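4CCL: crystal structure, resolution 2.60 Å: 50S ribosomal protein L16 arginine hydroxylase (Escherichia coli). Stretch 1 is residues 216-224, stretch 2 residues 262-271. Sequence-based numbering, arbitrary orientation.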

ATOM      1  N   ASP B 216       3.914   0.587   1.089  1.00 61.01           N
ATOM      2  CA  ASP B 216       4.651   1.623   0.374  1.00 66.29           C
ATOM      3  C   ASP B 216       6.168   1.445   0.496  1.00 65.10           C
ATOM      4  O   ASP B 216       6.909   1.755  -0.437  1.00 71.02           O
ATOM      5  CB  ASP B 216       4.211   3.020   0.824  1.00 75.50           C
ATOM      6  CG  ASP B 216       2.872   3.426   0.228  1.00 85.31           C
ATOM      7  OD1 ASP B 216       2.619   3.075  -0.945  1.00 90.90           O
ATOM      8  OD2 ASP B 216       2.076   4.091   0.927  1.00 87.60           O
ATOM      9  N   TYR B 217       6.619   0.934   1.638  1.00 60.43           N
ATOM     10  CA  TYR B 217       8.035   0.630   1.841  1.00 62.34           C
ATOM     11  C   TYR B 217       8.489  -0.465   0.878  1.00 68.65           C
ATOM     12  O   TYR B 217       9.515  -0.336   0.211  1.00 69.83           O
ATOM     13  CB  TYR B 217       8.284   0.196   3.290  1.00 62.34           C
ATOM     14  CG  TYR B 217       9.722  -0.161   3.613  1.00 70.56           C
ATOM     15  CD1 TYR B 217      10.688   0.826   3.758  1.00 76.37           C
ATOM     16  CD2 TYR B 217      10.107  -1.484   3.794  1.00 66.88           C
ATOM     17  CE1 TYR B 217      12.003   0.505   4.061  1.00 75.21           C
ATOM     18  CE2 TYR B 217      11.418  -1.814   4.100  1.00 66.01           C
ATOM     19  CZ  TYR B 217      12.361  -0.816   4.230  1.00 72.50           C
ATOM     20  OH  TYR B 217      13.665  -1.137   4.533  1.00 76.61           O
ATOM     21  N   VAL B 218       7.709  -1.540   0.821  1.00 63.49           N
ATOM     22  CA  VAL B 218       7.963  -2.662  -0.075  1.00 62.42           C
ATOM     23  C   VAL B 218       7.972  -2.228  -1.541  1.00 64.41           C
ATOM     24  O   VAL B 218       8.864  -2.608  -2.302  1.00 67.40           O
ATOM     25  CB  VAL B 218       6.915  -3.781   0.131  1.00 57.53           C
ATOM     26  CG1 VAL B 218       6.954  -4.780  -1.016  1.00 55.45           C
ATOM     27  CG2 VAL B 218       7.135  -4.476   1.466  1.00 55.33           C
ATOM     28  N   LEU B 219       6.980  -1.429  -1.928  1.00 63.85           N
ATOM     29  CA  LEU B 219       6.910  -0.908  -3.293  1.00 65.61           C
ATOM     30  C   LEU B 219       8.132  -0.051  -3.627  1.00 65.21           C
ATOM     31  O   LEU B 219       8.792  -0.263  -4.646  1.00 71.25           O
ATOM     32  CB  LEU B 219       5.621  -0.104  -3.496  1.00 62.76           C
ATOM     33  CG  LEU B 219       5.482   0.768  -4.748  1.00 66.15           C
ATOM     34  CD1 LEU B 219       5.762  -0.026  -6.018  1.00 74.11           C
ATOM     35  CD2 LEU B 219       4.098   1.405  -4.810  1.00 65.60           C
ATOM     36  N   GLN B 220       8.429   0.905  -2.752  1.00 72.44           N
ATOM     37  CA  GLN B 220       9.537   1.835  -2.952  1.00 71.27           C
ATOM     38  C   GLN B 220      10.898   1.138  -2.988  1.00 70.96           C
ATOM     39  O   GLN B 220      11.761   1.483  -3.793  1.00 68.17           O
ATOM     40  CB  GLN B 220       9.524   2.911  -1.861  1.00 61.40           C
ATOM     41  CG  GLN B 220      10.853   3.623  -1.652  1.00 65.49           C
ATOM     42  N   ARG B 221      11.084   0.147  -2.124  1.00 73.43           N
ATOM     43  CA  ARG B 221      12.366  -0.548  -2.046  1.00 72.25           C
ATOM     44  C   ARG B 221      12.416  -1.731  -3.007  1.00 74.54           C
ATOM     45  O   ARG B 221      13.417  -2.445  -3.065  1.00 76.73           O
ATOM     46  CB  ARG B 221      12.643  -1.021  -0.615  1.00 72.37           C
ATOM     47  CG  ARG B 221      12.973   0.090   0.374  1.00 83.10           C
ATOM     48  CD  ARG B 221      14.342   0.704   0.106  1.00 97.79           C
ATOM     49  NE  ARG B 221      14.946   1.223   1.331  1.00106.80           N
ATOM     50  CZ  ARG B 221      16.059   0.746   1.881  1.00113.10           C
ATOM     51  NH1 ARG B 221      16.710  -0.258   1.310  1.00111.97           N
ATOM     52  NH2 ARG B 221      16.527   1.283   3.000  1.00115.07           N
ATOM     53  N   GLU B 222      11.333  -1.925  -3.756  1.00 78.61           N
ATOM     54  CA  GLU B 222      11.220  -3.018  -4.723  1.00 82.14           C
ATOM     55  C   GLU B 222      11.478  -4.391  -4.099  1.00 76.16           C
ATOM     56  O   GLU B 222      12.243  -5.195  -4.632  1.00 73.92           O
ATOM     57  CB  GLU B 222      12.135  -2.781  -5.932  1.00 87.56           C
ATOM     58  CG  GLU B 222      11.642  -1.683  -6.868  1.00 97.51           C
ATOM     59  CD  GLU B 222      12.587  -1.425  -8.030  1.00108.58           C
ATOM     60  OE1 GLU B 222      13.662  -2.058  -8.082  1.00113.95           O
ATOM     61  OE2 GLU B 222      12.252  -0.585  -8.891  1.00111.99           O
ATOM     62  N   LEU B 223      10.833  -4.642  -2.963  1.00 66.78           N
ATOM     63  CA  LEU B 223      10.933  -5.923  -2.274  1.00 62.43           C
ATOM     64  C   LEU B 223       9.776  -6.825  -2.683  1.00 60.79           C
ATOM     65  O   LEU B 223       8.946  -6.437  -3.503  1.00 61.23           O
ATOM     66  CB  LEU B 223      10.909  -5.715  -0.757  1.00 62.65           C
ATOM     67  CG  LEU B 223      12.001  -4.832  -0.153  1.00 63.22           C
ATOM     68  CD1 LEU B 223      11.771  -4.648   1.340  1.00 58.68           C
ATOM     69  CD2 LEU B 223      13.373  -5.427  -0.417  1.00 60.27           C
ATOM     70  N   GLY B 224       9.728  -8.021  -2.103  1.00 58.15           N
ATOM     71  CA  GLY B 224       8.661  -8.973  -2.361  1.00 62.26           C
ATOM     72  C   GLY B 224       8.409  -9.227  -3.835  1.00 70.65           C
ATOM     73  O   GLY B 224       7.261  -9.295  -4.273  1.00 73.22           O
ATOM     74  N   GLU B 262      14.843  -8.495   8.662  1.00 91.64           N
ATOM     75  CA  GLU B 262      15.237  -7.087   8.709  1.00 85.90           C
ATOM     76  C   GLU B 262      14.166  -6.096   8.255  1.00 74.58           C
ATOM     77  O   GLU B 262      14.058  -4.996   8.793  1.00 68.67           O
ATOM     78  CB  GLU B 262      16.550  -6.861   7.955  1.00 98.70           C
ATOM     79  CG  GLU B 262      17.759  -7.450   8.663  1.00110.57           C
ATOM     80  CD  GLU B 262      17.919  -6.931  10.081  1.00117.34           C
ATOM     81  OE1 GLU B 262      18.465  -5.819  10.252  1.00119.19           O
ATOM     82  OE2 GLU B 262      17.497  -7.631  11.025  1.00118.51           O
ATOM     83  N   HIS B 263      13.381  -6.502   7.262  1.00 74.68           N
ATOM     84  CA  HIS B 263      12.514  -5.589   6.520  1.00 72.58           C
ATOM     85  C   HIS B 263      11.467  -4.849   7.359  1.00 76.20           C
ATOM     86  O   HIS B 263      11.335  -3.624   7.250  1.00 72.66           O
ATOM     87  CB  HIS B 263      11.858  -6.329   5.351  1.00 68.89           C
ATOM     88  CG  HIS B 263      12.842  -6.846   4.352  1.00 75.14           C
ATOM     89  ND1 HIS B 263      12.582  -7.937   3.539  1.00 80.09           N
ATOM     90  CD2 HIS B 263      14.085  -6.433   4.025  1.00 71.93           C
ATOM     91  CE1 HIS B 263      13.621  -8.164   2.764  1.00 82.21           C
ATOM     92  NE2 HIS B 263      14.555  -7.262   3.038  1.00 78.66           N
ATOM     93  N   PHE B 264      10.730  -5.577   8.193  1.00 77.19           N
ATOM     94  CA  PHE B 264       9.716  -4.938   9.028  1.00 77.86           C
ATOM     95  C   PHE B 264      10.329  -3.977  10.039  1.00 76.08           C
ATOM     96  O   PHE B 264       9.881  -2.834  10.172  1.00 72.99           O
ATOM     97  CB  PHE B 264       8.847  -5.961   9.762  1.00 85.93           C
ATOM     98  CG  PHE B 264       7.884  -5.333  10.730  1.00 96.13           C
ATOM     99  CD1 PHE B 264       7.111  -4.250  10.344  1.00 97.41           C
ATOM    100  CD2 PHE B 264       7.758  -5.812  12.021  1.00101.15           C
ATOM    101  CE1 PHE B 264       6.232  -3.665  11.219  1.00 93.68           C
ATOM    102  CE2 PHE B 264       6.874  -5.227  12.906  1.00 99.78           C
ATOM    103  CZ  PHE B 264       6.110  -4.151  12.503  1.00 94.18           C
ATOM    104  N   LYS B 265      11.345  -4.453  10.751  1.00 75.94           N
ATOM    105  CA  LYS B 265      12.048  -3.654  11.747  1.00 69.15           C
ATOM    106  C   LYS B 265      12.593  -2.372  11.135  1.00 62.28           C
ATOM    107  O   LYS B 265      12.519  -1.298  11.736  1.00 60.23           O
ATOM    108  CB  LYS B 265      13.201  -4.462  12.341  1.00 74.27           C
ATOM    109  CG  LYS B 265      14.104  -3.661  13.257  1.00 75.82           C
ATOM    110  CD  LYS B 265      15.477  -4.294  13.380  1.00 85.73           C
ATOM    111  CE  LYS B 265      15.388  -5.744  13.830  1.00 97.69           C
ATOM    112  NZ  LYS B 265      16.727  -6.402  13.861  1.00101.20           N
ATOM    113  N   GLN B 266      13.131  -2.498   9.928  1.00 69.21           N
ATOM    114  CA  GLN B 266      13.742  -1.380   9.232  1.00 70.31           C
ATOM    115  C   GLN B 266      12.676  -0.378   8.813  1.00 65.07           C
ATOM    116  O   GLN B 266      12.819   0.828   9.053  1.00 62.13           O
ATOM    117  CB  GLN B 266      14.520  -1.879   8.016  1.00 76.57           C
ATOM    118  CG  GLN B 266      15.555  -0.909   7.489  1.00 87.47           C
ATOM    119  CD  GLN B 266      16.879  -1.592   7.215  1.00 94.03           C
ATOM    120  OE1 GLN B 266      17.293  -2.483   7.958  1.00 97.09           O
ATOM    121  NE2 GLN B 266      17.546  -1.186   6.142  1.00 92.08           N
ATOM    122  N   TRP B 267      11.599  -0.874   8.203  1.00 69.11           N
ATOM    123  CA  TRP B 267      10.506   0.016   7.821  1.00 67.42           C
ATOM    124  C   TRP B 267       9.954   0.779   9.011  1.00 62.67           C
ATOM    125  O   TRP B 267       9.806   1.997   8.949  1.00 63.85           O
ATOM    126  CB  TRP B 267       9.341  -0.716   7.162  1.00 66.56           C
ATOM    127  CG  TRP B 267       8.103   0.145   7.195  1.00 69.54           C
ATOM    128  CD1 TRP B 267       7.890   1.298   6.489  1.00 66.09           C
ATOM    129  CD2 TRP B 267       6.937  -0.048   8.001  1.00 71.38           C
ATOM    130  NE1 TRP B 267       6.658   1.820   6.792  1.00 62.76           N
ATOM    131  CE2 TRP B 267       6.047   1.009   7.724  1.00 70.43           C
ATOM    132  CE3 TRP B 267       6.544  -1.022   8.929  1.00 72.71           C
ATOM    133  CZ2 TRP B 267       4.802   1.128   8.329  1.00 75.40           C
ATOM    134  CZ3 TRP B 267       5.304  -0.904   9.533  1.00 70.56           C
ATOM    135  CH2 TRP B 267       4.449   0.162   9.230  1.00 73.86           C
ATOM    136  N   PHE B 268       9.619   0.060  10.080  1.00 62.37           N
ATOM    137  CA  PHE B 268       9.034   0.705  11.249  1.00 61.84           C
ATOM    138  C   PHE B 268      10.019   1.681  11.865  1.00 62.46           C
ATOM    139  O   PHE B 268       9.626   2.726  12.377  1.00 62.06           O
ATOM    140  CB  PHE B 268       8.565  -0.312  12.290  1.00 53.48           C
ATOM    141  CG  PHE B 268       7.679   0.281  13.345  1.00 58.16           C
ATOM    142  CD1 PHE B 268       6.355   0.567  13.066  1.00 56.59           C
ATOM    143  CD2 PHE B 268       8.168   0.560  14.610  1.00 54.51           C
ATOM    144  CE1 PHE B 268       5.534   1.115  14.026  1.00 58.14           C
ATOM    145  CE2 PHE B 268       7.350   1.107  15.576  1.00 53.58           C
ATOM    146  CZ  PHE B 268       6.030   1.386  15.283  1.00 54.93           C
ATOM    147  N   GLY B 269      11.300   1.333  11.798  1.00 58.90           N
ATOM    148  CA  GLY B 269      12.353   2.215  12.255  1.00 54.70           C
ATOM    149  C   GLY B 269      12.313   3.530  11.504  1.00 61.81           C
ATOM    150  O   GLY B 269      12.347   4.601  12.114  1.00 68.83           O
ATOM    151  N   GLU B 270      12.215   3.451  10.180  1.00 63.63           N
ATOM    152  CA  GLU B 270      12.177   4.651   9.344  1.00 71.32           C
ATOM    153  C   GLU B 270      10.872   5.448   9.498  1.00 69.75           C
ATOM    154  O   GLU B 270      10.859   6.669   9.339  1.00 71.18           O
ATOM    155  CB  GLU B 270      12.410   4.287   7.874  1.00 79.33           C
ATOM    156  CG  GLU B 270      13.780   3.674   7.592  1.00 86.04           C
ATOM    157  CD  GLU B 270      13.994   3.356   6.124  1.00 97.52           C
ATOM    158  OE1 GLU B 270      13.168   3.787   5.292  1.00 99.97           O
ATOM    159  OE2 GLU B 270      14.990   2.673   5.802  1.00107.64           O
ATOM    160  N   PHE B 271       9.781   4.753   9.807  1.00 66.09           N
ATOM    161  CA  PHE B 271       8.463   5.375   9.932  1.00 71.42           C
ATOM    162  C   PHE B 271       8.343   6.110  11.262  1.00 72.51           C
ATOM    163  O   PHE B 271       8.246   7.336  11.299  1.00 73.55           O
ATOM    164  CB  PHE B 271       7.371   4.299   9.799  1.00 76.54           C
ATOM    165  CG  PHE B 271       5.969   4.766  10.134  1.00 90.81           C
ATOM    166  CD1 PHE B 271       5.552   6.070   9.903  1.00 99.54           C
ATOM    167  CD2 PHE B 271       5.059   3.871  10.676  1.00 96.76           C
ATOM    168  CE1 PHE B 271       4.262   6.468  10.217  1.00104.17           C
ATOM    169  CE2 PHE B 271       3.766   4.264  10.988  1.00100.58           C
ATOM    170  CZ  PHE B 271       3.369   5.563  10.760  1.00103.05           C
TER

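A contact between two steeply inclined helices can be built round one large side chain set into the partner, with smaller contacts arranged round it. The pair of segments in this E. coli arginine hydroxylase is a compact example. The end of one helix, 216-220, meets the helix that runs through 263-271 at an angle of 107° between their N-to-C directions. The axes come no closer than 10.9 Å, and the backbones approach best at Y217 and W267, whose CA atoms lie 6.5 Å apart. In all, 340 Å² is buried, counting both sides.

Y217 covers the most surface. Its CA-to-CB bond points toward the other helix, and with chi1 in the t well the ring enters a hole formed by H263, Q266, W267 and E270, the pattern of positions that one face of a helix presents. W267 covers one face of the ring: its CB lies 3.7 Å from the centroid of the Y217 ring and only 17° off the ring normal, a CH-pi contact in which a slightly polarised methylene meets the aromatic electron cloud. The indole also packs against the base of the tyrosine, with Y217 CB 3.4 Å from W267 CD1. The two ring planes are inclined at 48°, so the aromatic pair is oblique. At the edge of the tyrosine ring, E270 OE1 approaches Y217 CE1 at 3.7 Å, placing a carboxylate oxygen near the positively polarised C-H rim. At the far end, Y217 OH rests 3.5 Å from Q266 CG, touching the aliphatic part of the glutamine.

H263 buries the next largest area. Besides helping to enclose the tyrosine, it offers a flat imidazole to L223, whose CD1 stands 3.9 Å from the centroid of the H263 ring and just 10° off its normal, a second CH-pi contact. The first helix has ended by then: E222, with positive phi, closes it in a Schellman motif, where L223 N bonds to V218 O at 2.9 Å and E222 N to L219 O at 3.2 Å. The chain beyond the turn thus still contributes a side chain to the interface.

A charged pair adds to the contact. R221 NH2 and E270 OE2 form a salt bridge at 3.5 Å, whose hydrogen bond is weak, with an angle of 139° at the hydrogen. The principle is plain: a fitted aromatic side chain and two CH-pi contacts form the centre of the account, and one weakly hydrogen-bonded salt bridge supplements them.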